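Local coordinates for protein Exo-alpha-sialidase (Clostridium perfringens, PDB 2VO8) that probably releases terminal sialic acids from glycoconjugates as a family 33 glycoside hydrolase, its cohesin module likely binding a dockerin partner with high affinity in toxin complexes, at residues S12-N17 with F26-G31; A44-E49 with S94-V99; E110-T115 with K134-N139; L67-K72 with V79-A84. All coordinates share one frame; numbering follows the deposited sequence. Where two conformers were deposited one is given.

Contact 1 (S12-N17 with F26-G31)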
loop_
_atom_site.group_PDB
_atom_site.type_symbol
_atom_site.label_atom_id
_atom_site.label_comp_id
_atom_site.label_asym_id
_atom_site.label_seq_id
_atom_site.Cartn_x
_atom_site.Cartn_y
_atom_site.Cartn_z
ATOM N N SER A 12 -7.637 5.600 -0.361
ATOM C CA SER A 12 -6.442 4.734 -0.598
ATOM C C SER A 12 -6.755 3.797 -1.763
ATOM O O SER A 12 -7.922 3.491 -2.009
ATOM C CB SER A 12 -6.049 3.962 0.662
ATOM O OG SER A 12 -7.043 3.058 1.107
ATOM N N THR A 13 -5.730 3.310 -2.458
ATOM C CA THR A 13 -5.868 2.374 -3.552
ATOM C C THR A 13 -4.918 1.232 -3.328
ATOM O O THR A 13 -3.841 1.432 -2.782
ATOM C CB THR A 13 -5.582 3.008 -4.926
ATOM O OG1 THR A 13 -4.226 3.506 -4.984
ATOM C CG2 THR A 13 -6.586 4.145 -5.230
ATOM N N ILE A 14 -5.373 0.029 -3.663
ATOM C CA ILE A 14 -4.470 -1.138 -3.763
ATOM C C ILE A 14 -4.819 -1.887 -5.046
ATOM O O ILE A 14 -5.978 -2.228 -5.256
ATOM C CB ILE A 14 -4.502 -2.013 -2.476
ATOM C CG1 ILE A 14 -3.740 -3.347 -2.680
ATOM C CG2 ILE A 14 -5.900 -2.267 -1.920
ATOM C CD1 ILE A 14 -3.420 -4.057 -1.307
ATOM N N LYS A 15 -3.821 -2.117 -5.886
ATOM C CA LYS A 15 -3.977 -2.756 -7.190
ATOM C C LYS A 15 -3.086 -3.982 -7.185
ATOM O O LYS A 15 -1.905 -3.904 -6.846
ATOM C CB LYS A 15 -3.652 -1.854 -8.360
ATOM C CG LYS A 15 -4.675 -0.751 -8.597
ATOM C CD LYS A 15 -4.430 0.030 -9.908
ATOM C CE LYS A 15 -3.174 0.848 -9.882
ATOM N NZ LYS A 15 -3.248 2.001 -8.942
ATOM N N VAL A 16 -3.699 -5.115 -7.469
ATOM C CA VAL A 16 -2.984 -6.383 -7.477
ATOM C C VAL A 16 -3.747 -7.346 -8.371
ATOM O O VAL A 16 -5.005 -7.265 -8.538
ATOM C CB VAL A 16 -2.813 -6.925 -6.010
ATOM C CG1 VAL A 16 -4.089 -7.036 -5.361
ATOM C CG2 VAL A 16 -2.050 -8.326 -5.954
ATOM N N ASN A 17 -3.018 -8.264 -8.978
ATOM C CA ASN A 17 -3.632 -9.243 -9.839
ATOM C C ASN A 17 -4.555 -10.102 -8.958
ATOM O O ASN A 17 -4.305 -10.269 -7.769
ATOM C CB ASN A 17 -2.587 -10.174 -10.496
ATOM C CG ASN A 17 -1.705 -9.470 -11.523
ATOM O OD1 ASN A 17 -2.100 -8.473 -12.156
ATOM N ND2 ASN A 17 -0.503 -10.036 -11.721
ATOM N N PHE A 26 5.019 -11.324 -6.972
ATOM C CA PHE A 26 4.073 -10.385 -7.588
ATOM C C PHE A 26 4.107 -9.066 -6.809
ATOM O O PHE A 26 4.597 -9.032 -5.715
ATOM C CB PHE A 26 2.648 -11.012 -7.589
ATOM C CG PHE A 26 2.013 -11.087 -6.214
ATOM C CD1 PHE A 26 1.184 -10.070 -5.718
ATOM C CD2 PHE A 26 2.224 -12.207 -5.398
ATOM C CE1 PHE A 26 0.655 -10.158 -4.442
ATOM C CE2 PHE A 26 1.732 -12.278 -4.126
ATOM C CZ PHE A 26 0.915 -11.271 -3.644
ATOM N N GLU A 27 3.521 -7.985 -7.352
ATOM C CA GLU A 27 3.486 -6.637 -6.771
ATOM C C GLU A 27 2.046 -6.277 -6.288
ATOM O O GLU A 27 1.124 -6.476 -7.079
ATOM C CB GLU A 27 3.917 -5.624 -7.888
ATOM C CG GLU A 27 5.486 -5.461 -8.075
ATOM C CD GLU A 27 6.172 -6.362 -9.154
ATOM O OE1 GLU A 27 7.419 -6.447 -9.155
ATOM O OE2 GLU A 27 5.515 -6.971 -10.024
ATOM N N ALA A 28 1.864 -5.785 -5.068
ATOM C CA ALA A 28 0.702 -4.966 -4.753
ATOM C C ALA A 28 1.070 -3.491 -4.791
ATOM O O ALA A 28 2.064 -3.075 -4.193
ATOM C CB ALA A 28 0.143 -5.339 -3.390
ATOM N N ILE A 29 0.263 -2.705 -5.497
ATOM C CA ILE A 29 0.579 -1.304 -5.749
ATOM C C ILE A 29 -0.317 -0.383 -4.927
ATOM O O ILE A 29 -1.527 -0.316 -5.148
ATOM C CB ILE A 29 0.429 -0.951 -7.241
ATOM C CG1 ILE A 29 1.364 -1.816 -8.089
ATOM C CG2 ILE A 29 0.709 0.526 -7.470
ATOM C CD1 ILE A 29 1.164 -1.651 -9.579
ATOM N N LEU A 30 0.287 0.323 -3.978
ATOM C CA LEU A 30 -0.454 1.155 -3.050
ATOM C C LEU A 30 -0.470 2.615 -3.520
ATOM O O LEU A 30 0.550 3.152 -3.947
ATOM C CB LEU A 30 0.102 1.081 -1.664
ATOM C CG LEU A 30 0.564 -0.265 -1.110
ATOM C CD1 LEU A 30 0.929 -0.072 0.353
ATOM C CD2 LEU A 30 -0.620 -1.264 -1.297
ATOM N N GLY A 31 -1.637 3.247 -3.476
ATOM C CA GLY A 31 -1.707 4.645 -3.930
ATOM C C GLY A 31 -2.816 5.438 -3.285
ATOM O O GLY A 31 -3.327 5.075 -2.226
HETATM O O HOH W 1 -2.959 1.351 -6.172
HETATM O O HOH W 2 -0.203 -7.802 -9.286
#
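Val16 meets Phe26 at one end of this strand pair and Thr13 meets Gly31 at the other; between them the strands run antiparallel, at 165°. Thr13-Gly31 and Lys15-Ile29 are hydrogen-bonded pairs, each with two backbone bonds, and Ile14-Leu30 is the non-hydrogen-bonded pair between them. Ile29 N to Lys15 O, 2.8 Å, is the straightest of the four bonds, with 167° at the hydrogen.

The tight apolar packing is on the face of Ile14 and Leu30. These two stand side by side, pointing the same way, with Ile14 CD1 4.0 Å from Leu30 CD2. Val16 CG2, anti to the backbone N, is the branch that reaches the Phe26 ring, coming obliquely to 3.6 Å from CE1. Phe48, Leu112 and Leu114 pack onto this face as well.

The other face, with Thr13, Lys15 and Ile29, is wetter and more polar. It has one local close fit: Thr13 OG1 sits only 2.9 Å from Gly31 C, an approach possible because Gly31 carries no CB there; the angles are too poor for a hydrogen bond to Gly31 N or O. Instead OG1 is 2.8 Å from a water that also accepts from Lys15 NZ at 2.9 Å. Lys15 NZ has a second partner in a salt bridge to Asp95. Where direct pairing ceases, a second water takes the N-H of Asn17 and donates to Glu27 O.

A face turned to the core and a more polar face that holds water are what paired strands of a beta sandwich show, here the jelly-roll sandwich of a cohesin.

Contact 2 (A44-E49 with S94-V99)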
loop_
_atom_site.group_PDB
_atom_site.type_symbol
_atom_site.label_atom_id
_atom_site.label_comp_id
_atom_site.label_asym_id
_atom_site.label_seq_id
_atom_site.Cartn_x
_atom_site.Cartn_y
_atom_site.Cartn_z
ATOM N N ALA A 44 2.380 10.123 2.846
ATOM C CA ALA A 44 1.265 9.217 3.172
ATOM C C ALA A 44 1.755 8.164 4.168
ATOM O O ALA A 44 2.982 7.973 4.367
ATOM C CB ALA A 44 0.680 8.631 1.935
ATOM N N GLU A 45 0.807 7.477 4.798
ATOM C CA GLU A 45 1.130 6.381 5.705
ATOM C C GLU A 45 0.086 5.273 5.624
ATOM O O GLU A 45 -1.108 5.517 5.808
ATOM C CB GLU A 45 1.246 6.892 7.142
ATOM C CG GLU A 45 1.213 5.795 8.195
ATOM C CD GLU A 45 1.430 6.328 9.597
ATOM O OE1 GLU A 45 1.670 7.545 9.742
ATOM O OE2 GLU A 45 1.361 5.529 10.555
ATOM N N TYR A 46 0.540 4.056 5.349
ATOM C CA TYR A 46 -0.326 2.884 5.399
ATOM C C TYR A 46 0.023 1.991 6.585
ATOM O O TYR A 46 1.134 2.047 7.110
ATOM C CB TYR A 46 -0.227 2.089 4.095
ATOM C CG TYR A 46 -0.442 2.923 2.852
ATOM C CD1 TYR A 46 -1.720 3.279 2.443
ATOM C CD2 TYR A 46 0.633 3.352 2.087
ATOM C CE1 TYR A 46 -1.921 4.041 1.308
ATOM C CE2 TYR A 46 0.443 4.114 0.949
ATOM C CZ TYR A 46 -0.836 4.455 0.565
ATOM O OH TYR A 46 -1.032 5.214 -0.567
ATOM N N LEU A 47 -0.935 1.169 7.001
ATOM C CA LEU A 47 -0.631 -0.057 7.692
ATOM C C LEU A 47 -1.162 -1.125 6.746
ATOM O O LEU A 47 -2.369 -1.216 6.480
ATOM C CB LEU A 47 -1.146 -0.148 9.133
ATOM C CG LEU A 47 -0.575 -1.433 9.793
ATOM C CD1 LEU A 47 0.864 -1.314 10.267
ATOM C CD2 LEU A 47 -1.498 -1.986 10.890
ATOM N N PHE A 48 -0.200 -1.858 6.178
ATOM C CA PHE A 48 -0.442 -2.855 5.135
ATOM C C PHE A 48 -0.551 -4.214 5.812
ATOM O O PHE A 48 0.321 -4.581 6.571
ATOM C CB PHE A 48 0.701 -2.898 4.133
ATOM C CG PHE A 48 0.567 -4.010 3.107
ATOM C CD1 PHE A 48 -0.247 -3.873 1.995
ATOM C CD2 PHE A 48 1.251 -5.207 3.273
ATOM C CE1 PHE A 48 -0.369 -4.881 1.062
ATOM C CE2 PHE A 48 1.152 -6.187 2.343
ATOM C CZ PHE A 48 0.366 -6.052 1.243
ATOM N N GLU A 49 -1.626 -4.943 5.548
ATOM C CA GLU A 49 -1.857 -6.227 6.247
ATOM C C GLU A 49 -1.981 -7.347 5.245
ATOM O O GLU A 49 -2.509 -7.191 4.136
ATOM C CB GLU A 49 -3.073 -6.122 7.173
ATOM C CG GLU A 49 -2.810 -5.148 8.319
ATOM C CD GLU A 49 -3.665 -5.409 9.521
ATOM O OE1 GLU A 49 -3.927 -6.603 9.831
ATOM O OE2 GLU A 49 -4.043 -4.423 10.197
ATOM N N SER A 94 -2.015 9.438 -7.700
ATOM C CA SER A 94 -0.732 8.764 -7.910
ATOM C C SER A 94 -0.627 7.396 -7.199
ATOM O O SER A 94 -1.188 7.186 -6.158
ATOM C CB SER A 94 0.512 9.629 -7.558
ATOM O OG SER A 94 0.259 10.742 -6.713
ATOM N N ASP A 95 0.161 6.521 -7.806
ATOM C CA ASP A 95 0.637 5.311 -7.184
ATOM C C ASP A 95 1.933 5.652 -6.424
ATOM O O ASP A 95 2.785 6.440 -6.916
ATOM C CB ASP A 95 0.819 4.221 -8.244
ATOM C CG ASP A 95 -0.525 3.760 -8.846
ATOM O OD1 ASP A 95 -1.567 4.137 -8.308
ATOM O OD2 ASP A 95 -0.527 3.027 -9.837
ATOM N N LEU A 96 2.035 5.117 -5.211
ATOM C CA LEU A 96 3.052 5.535 -4.250
ATOM C C LEU A 96 4.055 4.431 -3.833
ATOM O O LEU A 96 5.234 4.713 -3.631
ATOM C CB LEU A 96 2.384 6.104 -3.008
ATOM C CG LEU A 96 1.550 7.374 -3.181
ATOM C CD1 LEU A 96 0.987 7.826 -1.869
ATOM C CD2 LEU A 96 2.446 8.504 -3.774
ATOM N N VAL A 97 3.584 3.191 -3.714
ATOM C CA VAL A 97 4.398 2.128 -3.109
ATOM C C VAL A 97 4.190 0.810 -3.864
ATOM O O VAL A 97 3.068 0.519 -4.295
ATOM C CB VAL A 97 4.029 1.894 -1.641
ATOM C CG1 VAL A 97 4.957 0.711 -1.024
ATOM C CG2 VAL A 97 4.073 3.172 -0.835
ATOM N N LYS A 98 5.284 0.061 -4.052
ATOM C CA LYS A 98 5.256 -1.302 -4.613
ATOM C C LYS A 98 5.573 -2.246 -3.458
ATOM O O LYS A 98 6.640 -2.135 -2.857
ATOM C CB LYS A 98 6.363 -1.478 -5.648
ATOM C CG LYS A 98 6.296 -0.582 -6.869
ATOM C CD LYS A 98 7.335 -0.995 -7.925
ATOM C CE LYS A 98 8.485 -0.007 -8.153
ATOM N NZ LYS A 98 8.923 -0.198 -9.592
ATOM N N VAL A 99 4.669 -3.181 -3.152
ATOM C CA VAL A 99 4.930 -4.206 -2.133
ATOM C C VAL A 99 5.111 -5.548 -2.851
ATOM O O VAL A 99 4.219 -6.027 -3.530
ATOM C CB VAL A 99 3.790 -4.316 -1.066
ATOM C CG1 VAL A 99 4.120 -5.374 0.020
ATOM C CG2 VAL A 99 3.493 -3.010 -0.427
#
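Val99, Leu96 and Tyr46 give up 43 to 45 Å² each to this contact, in which two strands face each other across the core with axes 9.4 Å apart and directions 34° apart. No hydrogen bond joins them.

Val99 reaches tip to tip toward Phe48. Its CG1, anti to the backbone N (chi1 -178°), lies over one face of the ring as a CH-pi contact, 4.3 Å from the centroid and 28° off the normal; CE2 and CZ are the ring atoms it meets.

Leu96 presents CD1 to two partners: it is 3.5 Å from Tyr46 OH, the two side chains crossing at about a right angle, and 3.9 Å from Ala44 CB. Tyr46 in turn slides past Val97 in the opposite direction, its CE2 being 4.2 Å from Val97 CG2. Leu96 and Val97 both oppose Leu30 in a classic beta bulge, which explains why two successive residues point inward here.

The one polar atom among these contacts, Tyr46 OH, makes a weak hydrogen bond to Gly31 O. All the other touching atoms are carbon, so packing and dispersion, rather than directed bonds, link the two layers of the sandwich at this point.

Contact 3 (E110-T115 with K134-N139)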
loop_
_atom_site.group_PDB
_atom_site.type_symbol
_atom_site.label_atom_id
_atom_site.label_comp_id
_atom_site.label_asym_id
_atom_site.label_seq_id
_atom_site.Cartn_x
_atom_site.Cartn_y
_atom_site.Cartn_z
ATOM N N GLU A 110 -7.170 -14.914 -0.242
ATOM C CA GLU A 110 -6.467 -14.139 0.764
ATOM C C GLU A 110 -6.681 -12.623 0.555
ATOM O O GLU A 110 -6.830 -12.185 -0.556
ATOM C CB GLU A 110 -4.965 -14.391 0.715
ATOM C CG GLU A 110 -4.598 -15.894 0.888
ATOM C CD GLU A 110 -4.881 -16.383 2.307
ATOM O OE1 GLU A 110 -4.800 -15.584 3.270
ATOM O OE2 GLU A 110 -5.176 -17.581 2.467
ATOM N N VAL A 111 -6.655 -11.887 1.638
ATOM C CA VAL A 111 -6.915 -10.433 1.598
ATOM C C VAL A 111 -5.641 -9.649 1.896
ATOM O O VAL A 111 -5.026 -9.831 2.953
ATOM C CB VAL A 111 -8.035 -10.047 2.559
ATOM C CG1 VAL A 111 -8.280 -8.522 2.553
ATOM C CG2 VAL A 111 -9.330 -10.881 2.224
ATOM N N LEU A 112 -5.283 -8.768 0.949
ATOM C CA LEU A 112 -4.270 -7.745 1.125
ATOM C C LEU A 112 -5.004 -6.418 1.437
ATOM O O LEU A 112 -5.787 -5.964 0.611
ATOM C CB LEU A 112 -3.437 -7.640 -0.121
ATOM C CG LEU A 112 -2.883 -9.005 -0.616
ATOM C CD1 LEU A 112 -2.210 -8.856 -1.927
ATOM C CD2 LEU A 112 -2.004 -9.633 0.533
ATOM N N GLY A 113 -4.805 -5.925 2.651
ATOM C CA GLY A 113 -5.560 -4.804 3.224
ATOM C C GLY A 113 -4.743 -3.591 3.627
ATOM O O GLY A 113 -3.581 -3.685 3.981
ATOM N N LEU A 114 -5.399 -2.443 3.605
ATOM C CA LEU A 114 -4.842 -1.232 4.181
ATOM C C LEU A 114 -5.758 -0.865 5.336
ATOM O O LEU A 114 -6.922 -0.435 5.103
ATOM C CB LEU A 114 -4.733 -0.134 3.102
ATOM C CG LEU A 114 -3.837 -0.343 1.868
ATOM C CD1 LEU A 114 -3.949 0.755 0.729
ATOM C CD2 LEU A 114 -2.309 -0.460 2.243
ATOM N N THR A 115 -5.282 -1.061 6.565
ATOM C CA THR A 115 -6.123 -0.845 7.745
ATOM C C THR A 115 -5.938 0.541 8.384
ATOM O O THR A 115 -6.672 0.914 9.296
ATOM C CB THR A 115 -5.892 -1.947 8.800
ATOM O OG1 THR A 115 -4.491 -2.038 9.101
ATOM C CG2 THR A 115 -6.370 -3.279 8.288
ATOM N N LYS A 134 -7.889 -5.796 -1.231
ATOM C CA LYS A 134 -8.023 -6.526 -2.473
ATOM C C LYS A 134 -7.867 -8.024 -2.136
ATOM O O LYS A 134 -7.051 -8.378 -1.271
ATOM C CB LYS A 134 -6.952 -6.058 -3.470
ATOM C CG LYS A 134 -6.671 -6.944 -4.684
ATOM C CD LYS A 134 -7.727 -6.967 -5.713
ATOM C CE LYS A 134 -7.356 -8.006 -6.802
ATOM N NZ LYS A 134 -7.700 -7.454 -8.126
ATOM N N GLU A 135 -8.704 -8.846 -2.770
ATOM C CA GLU A 135 -8.634 -10.313 -2.620
ATOM C C GLU A 135 -7.831 -10.902 -3.753
ATOM O O GLU A 135 -7.960 -10.498 -4.893
ATOM C CB GLU A 135 -10.023 -10.969 -2.592
ATOM C CG GLU A 135 -10.965 -10.351 -1.636
ATOM C CD GLU A 135 -12.380 -10.912 -1.742
ATOM O OE1 GLU A 135 -12.687 -11.542 -2.769
ATOM O OE2 GLU A 135 -13.131 -10.700 -0.780
ATOM N N VAL A 136 -7.018 -11.904 -3.422
ATOM C CA VAL A 136 -6.293 -12.679 -4.399
ATOM C C VAL A 136 -6.560 -14.187 -4.175
ATOM O O VAL A 136 -6.764 -14.624 -3.034
ATOM C CB VAL A 136 -4.767 -12.462 -4.345
ATOM C CG1 VAL A 136 -4.390 -10.924 -4.397
ATOM C CG2 VAL A 136 -4.189 -13.052 -3.128
ATOM N N LYS A 137 -6.504 -14.939 -5.255
ATOM C CA LYS A 137 -6.480 -16.419 -5.196
ATOM C C LYS A 137 -5.038 -16.877 -5.435
ATOM O O LYS A 137 -4.395 -16.451 -6.408
ATOM C CB LYS A 137 -7.447 -17.028 -6.184
ATOM C CG LYS A 137 -7.346 -18.553 -6.328
ATOM C CD LYS A 137 -8.091 -19.019 -7.561
ATOM C CE LYS A 137 -8.185 -20.550 -7.713
ATOM N NZ LYS A 137 -7.328 -21.253 -6.780
ATOM N N ILE A 138 -4.535 -17.741 -4.563
ATOM C CA ILE A 138 -3.154 -18.224 -4.691
ATOM C C ILE A 138 -3.256 -19.629 -5.319
ATOM O O ILE A 138 -3.703 -20.580 -4.656
ATOM C CB ILE A 138 -2.402 -18.349 -3.350
ATOM C CG1 ILE A 138 -2.391 -17.044 -2.536
ATOM C CG2 ILE A 138 -0.942 -18.855 -3.582
ATOM C CD1 ILE A 138 -1.923 -17.244 -1.178
ATOM N N ASN A 139 -2.851 -19.730 -6.572
ATOM C CA ASN A 139 -2.714 -21.011 -7.254
ATOM C C ASN A 139 -1.531 -21.856 -6.790
ATOM O O ASN A 139 -0.535 -21.340 -6.272
ATOM C CB ASN A 139 -2.626 -20.789 -8.769
ATOM C CG ASN A 139 -3.892 -20.140 -9.334
ATOM O OD1 ASN A 139 -3.856 -19.117 -10.044
ATOM N ND2 ASN A 139 -5.011 -20.728 -9.010
#
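Glu110-Val136 and Leu112-Lys134 are the hydrogen-bonded pairs of two antiparallel strands whose axes approach to 4.7 Å at 149°, a marked twist. Val111 and Glu135 form the non-hydrogen-bonded pair between them, with CA atoms 4.6 Å apart. Four backbone bonds link the strands; Glu110 N to Val136 O, 2.8 Å, is the straightest, with 170° at the hydrogen. CA-H groups add to the pairing, Glu135 CA lying 3.3 Å from Glu110 O.

On the face of Glu110, Leu112, Lys134 and Val136, aliphatic groups do the touching. Leu112 CD1 meets Val136 CG1 at 3.9 Å, the two side chains crossing at about a right angle. Beyond the last pair, Ile138 CD1 comes to 3.6 Å from Glu110 CG. The bend of Glu110 at chi2 (-69°) turns its CD away from the extended course, and the carboxylate is held by Ser107 and Asn51. Lys134 likewise sends its amine away from this strand pair, to a salt bridge with Asp18 and a hydrogen bond to Val16 O. Phe55, from strand 55-62, packs on Glu110, Leu112, Val136 and Ile138. On the reverse face Val111 and Glu135 are exposed.

This is the pairing of a long beta hairpin, formed by strands 107-121 and 126-139, in the sandwich of the cohesin fold.

Contact 4 (L67-K72 with V79-A84)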
loop_
_atom_site.group_PDB
_atom_site.type_symbol
_atom_site.label_atom_id
_atom_site.label_comp_id
_atom_site.label_asym_id
_atom_site.label_seq_id
_atom_site.Cartn_x
_atom_site.Cartn_y
_atom_site.Cartn_z
ATOM N N LEU A 67 9.705 10.104 -4.506
ATOM C CA LEU A 67 9.240 9.764 -3.170
ATOM C C LEU A 67 10.297 8.904 -2.517
ATOM O O LEU A 67 11.124 8.334 -3.205
ATOM C CB LEU A 67 7.948 8.929 -3.252
ATOM C CG LEU A 67 6.810 9.424 -4.165
ATOM C CD1 LEU A 67 5.947 8.230 -4.661
ATOM C CD2 LEU A 67 5.965 10.441 -3.460
ATOM N N PHE A 68 10.275 8.830 -1.200
ATOM C CA PHE A 68 10.978 7.753 -0.480
ATOM C C PHE A 68 10.046 7.036 0.515
ATOM O O PHE A 68 9.146 7.637 1.150
ATOM C CB PHE A 68 12.304 8.223 0.163
ATOM C CG PHE A 68 12.181 8.799 1.551
ATOM C CD1 PHE A 68 12.682 8.089 2.656
ATOM C CD2 PHE A 68 11.644 10.085 1.767
ATOM C CE1 PHE A 68 12.630 8.606 3.945
ATOM C CE2 PHE A 68 11.563 10.609 3.064
ATOM C CZ PHE A 68 12.067 9.888 4.161
ATOM N N VAL A 69 10.273 5.730 0.618
ATOM C CA VAL A 69 9.509 4.828 1.459
ATOM C C VAL A 69 10.400 4.258 2.578
ATOM O O VAL A 69 11.598 3.931 2.361
ATOM C CB VAL A 69 8.862 3.699 0.596
ATOM C CG1 VAL A 69 7.978 2.818 1.425
ATOM C CG2 VAL A 69 8.028 4.309 -0.578
ATOM N N LYS A 70 9.844 4.232 3.776
ATOM C CA LYS A 70 10.380 3.512 4.907
ATOM C C LYS A 70 9.281 2.586 5.408
ATOM O O LYS A 70 8.101 2.966 5.410
ATOM C CB LYS A 70 10.778 4.474 6.039
ATOM C CG LYS A 70 11.999 5.402 5.732
ATOM C CD LYS A 70 13.303 4.594 5.495
ATOM C CE LYS A 70 14.488 5.497 5.100
ATOM N NZ LYS A 70 15.794 4.754 5.016
ATOM N N SER A 71 9.674 1.401 5.879
ATOM C CA SER A 71 8.700 0.403 6.291
ATOM C C SER A 71 9.254 -0.480 7.402
ATOM O O SER A 71 10.460 -0.726 7.460
ATOM C CB SER A 71 8.265 -0.446 5.112
ATOM O OG SER A 71 9.288 -1.334 4.691
ATOM N N LYS A 72 8.361 -0.953 8.266
ATOM C CA LYS A 72 8.707 -1.907 9.331
ATOM C C LYS A 72 7.545 -2.880 9.511
ATOM O O LYS A 72 6.386 -2.470 9.683
ATOM C CB LYS A 72 8.977 -1.197 10.669
ATOM C CG LYS A 72 9.641 -2.108 11.765
ATOM C CD LYS A 72 9.667 -1.486 13.207
ATOM C CE LYS A 72 8.289 -0.940 13.656
ATOM N NZ LYS A 72 8.100 -0.667 15.152
ATOM N N VAL A 79 2.467 -4.223 8.445
ATOM C CA VAL A 79 3.650 -3.471 7.983
ATOM C C VAL A 79 3.307 -1.973 7.951
ATOM O O VAL A 79 2.417 -1.536 7.205
ATOM C CB VAL A 79 4.132 -3.898 6.606
ATOM C CG1 VAL A 79 5.542 -3.238 6.269
ATOM C CG2 VAL A 79 4.196 -5.419 6.456
ATOM N N ARG A 80 4.026 -1.219 8.771
ATOM C CA ARG A 80 3.925 0.231 8.790
ATOM C C ARG A 80 4.753 0.783 7.645
ATOM O O ARG A 80 5.945 0.496 7.555
ATOM C CB ARG A 80 4.406 0.797 10.122
ATOM C CG ARG A 80 4.293 2.307 10.138
ATOM C CD ARG A 80 4.367 2.867 11.535
ATOM N NE ARG A 80 5.732 2.853 12.074
ATOM C CZ ARG A 80 6.147 2.152 13.139
ATOM N NH1 ARG A 80 5.314 1.358 13.831
ATOM N NH2 ARG A 80 7.419 2.233 13.522
ATOM N N ILE A 81 4.123 1.573 6.788
ATOM C CA ILE A 81 4.726 2.108 5.565
ATOM C C ILE A 81 4.555 3.625 5.564
ATOM O O ILE A 81 3.422 4.129 5.658
ATOM C CB ILE A 81 4.123 1.527 4.299
ATOM C CG1 ILE A 81 4.203 -0.012 4.320
ATOM C CG2 ILE A 81 4.762 2.163 3.038
ATOM C CD1 ILE A 81 3.698 -0.606 3.141
ATOM N N LEU A 82 5.700 4.333 5.552
ATOM C CA LEU A 82 5.720 5.807 5.496
ATOM C C LEU A 82 6.259 6.183 4.133
ATOM O O LEU A 82 7.394 5.768 3.781
ATOM C CB LEU A 82 6.637 6.382 6.587
ATOM C CG LEU A 82 6.302 6.034 8.037
ATOM C CD1 LEU A 82 7.289 6.658 9.075
ATOM C CD2 LEU A 82 4.894 6.460 8.369
ATOM N N VAL A 83 5.464 6.947 3.371
ATOM C CA VAL A 83 5.806 7.473 2.047
ATOM C C VAL A 83 5.975 8.992 2.225
ATOM O O VAL A 83 5.110 9.641 2.781
ATOM C CB VAL A 83 4.684 7.386 0.949
ATOM C CG1 VAL A 83 5.302 7.549 -0.422
ATOM C CG2 VAL A 83 3.799 6.131 1.008
ATOM N N ALA A 84 7.072 9.558 1.738
ATOM C CA ALA A 84 7.281 11.026 1.848
ATOM C C ALA A 84 7.793 11.595 0.536
ATOM O O ALA A 84 8.620 10.997 -0.177
ATOM C CB ALA A 84 8.211 11.374 3.012
HETATM O O HOH W 3 9.303 7.872 3.981
#
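Phe68 and Ala84 make the closest apolar touch between these strands: Phe68 CE2 is 3.4 Å from Ala84 CB, approached obliquely. With CG between the backbone N and the carbonyl carbon (chi1 88°), the ring leans toward Ala84, and a water is centred over one of its faces. That water donates to both Phe68 O and Leu82 O, each at 2.8 Å, so both its protons are spent on carbonyls and the ring meets its oxygen.

At the far end Lys72 and Arg80 lie side by side, pointing the same way. Lys72 CE is 3.3 Å from Arg80 NH2, and NZ is nearly as close, two donors of like charge that would be expected to repel. On the opposite face Val69 CG1 reaches Ile81 CG2 at 3.7 Å, while Ser71 CB rests against Val79 CG1.

These side chains are set by the backbone of a beta hairpin of strands 67-75 and 78-85; within 67-72 and 79-84 the directions differ by 166°. Phe68-Ala84, Lys70-Leu82 and Lys72-Arg80 are hydrogen-bonded pairs with two bonds each; Leu82 N to Lys70 O, 2.8 Å, is almost linear at the hydrogen (173°). In the non-hydrogen-bonded pairs CA-H groups point at carbonyls, with Ser71 CA as near as 3.0 Å to Arg80 O.

Further out, strand 78-85 is itself bonded on its other edge to strand 41-49, through Val79 to Phe48, Ile81 to Tyr46 and Val83 to Ala44. Val97 packs under Val69, Ile81 and Val83, and Ile60 under Val69, Ser71 and Val79.

Along the chain contact 1 closes first; contact 4 is then nested within the loop that contact 2 closes, and contact 3 comes last. Contacts 2 and 4 are nearest, with centres about 7 Å apart, sharing the pairing of strands 41-49 and 78-85. The centre of contact 1 lies about 8 Å from that of contact 2, through strands 26-33 and 95-103, and about 10 Å from that of contact 3, through strands 10-15 and 126-139. Contacts 3 and 4 stand on opposite sides of the chain's centre, about 20 Å apart between centres, without touching. Contacts 1, 3 and 4 zip neighbouring strands, whereas contact 2 packs across the core, joining the layers into one compact cohesin module.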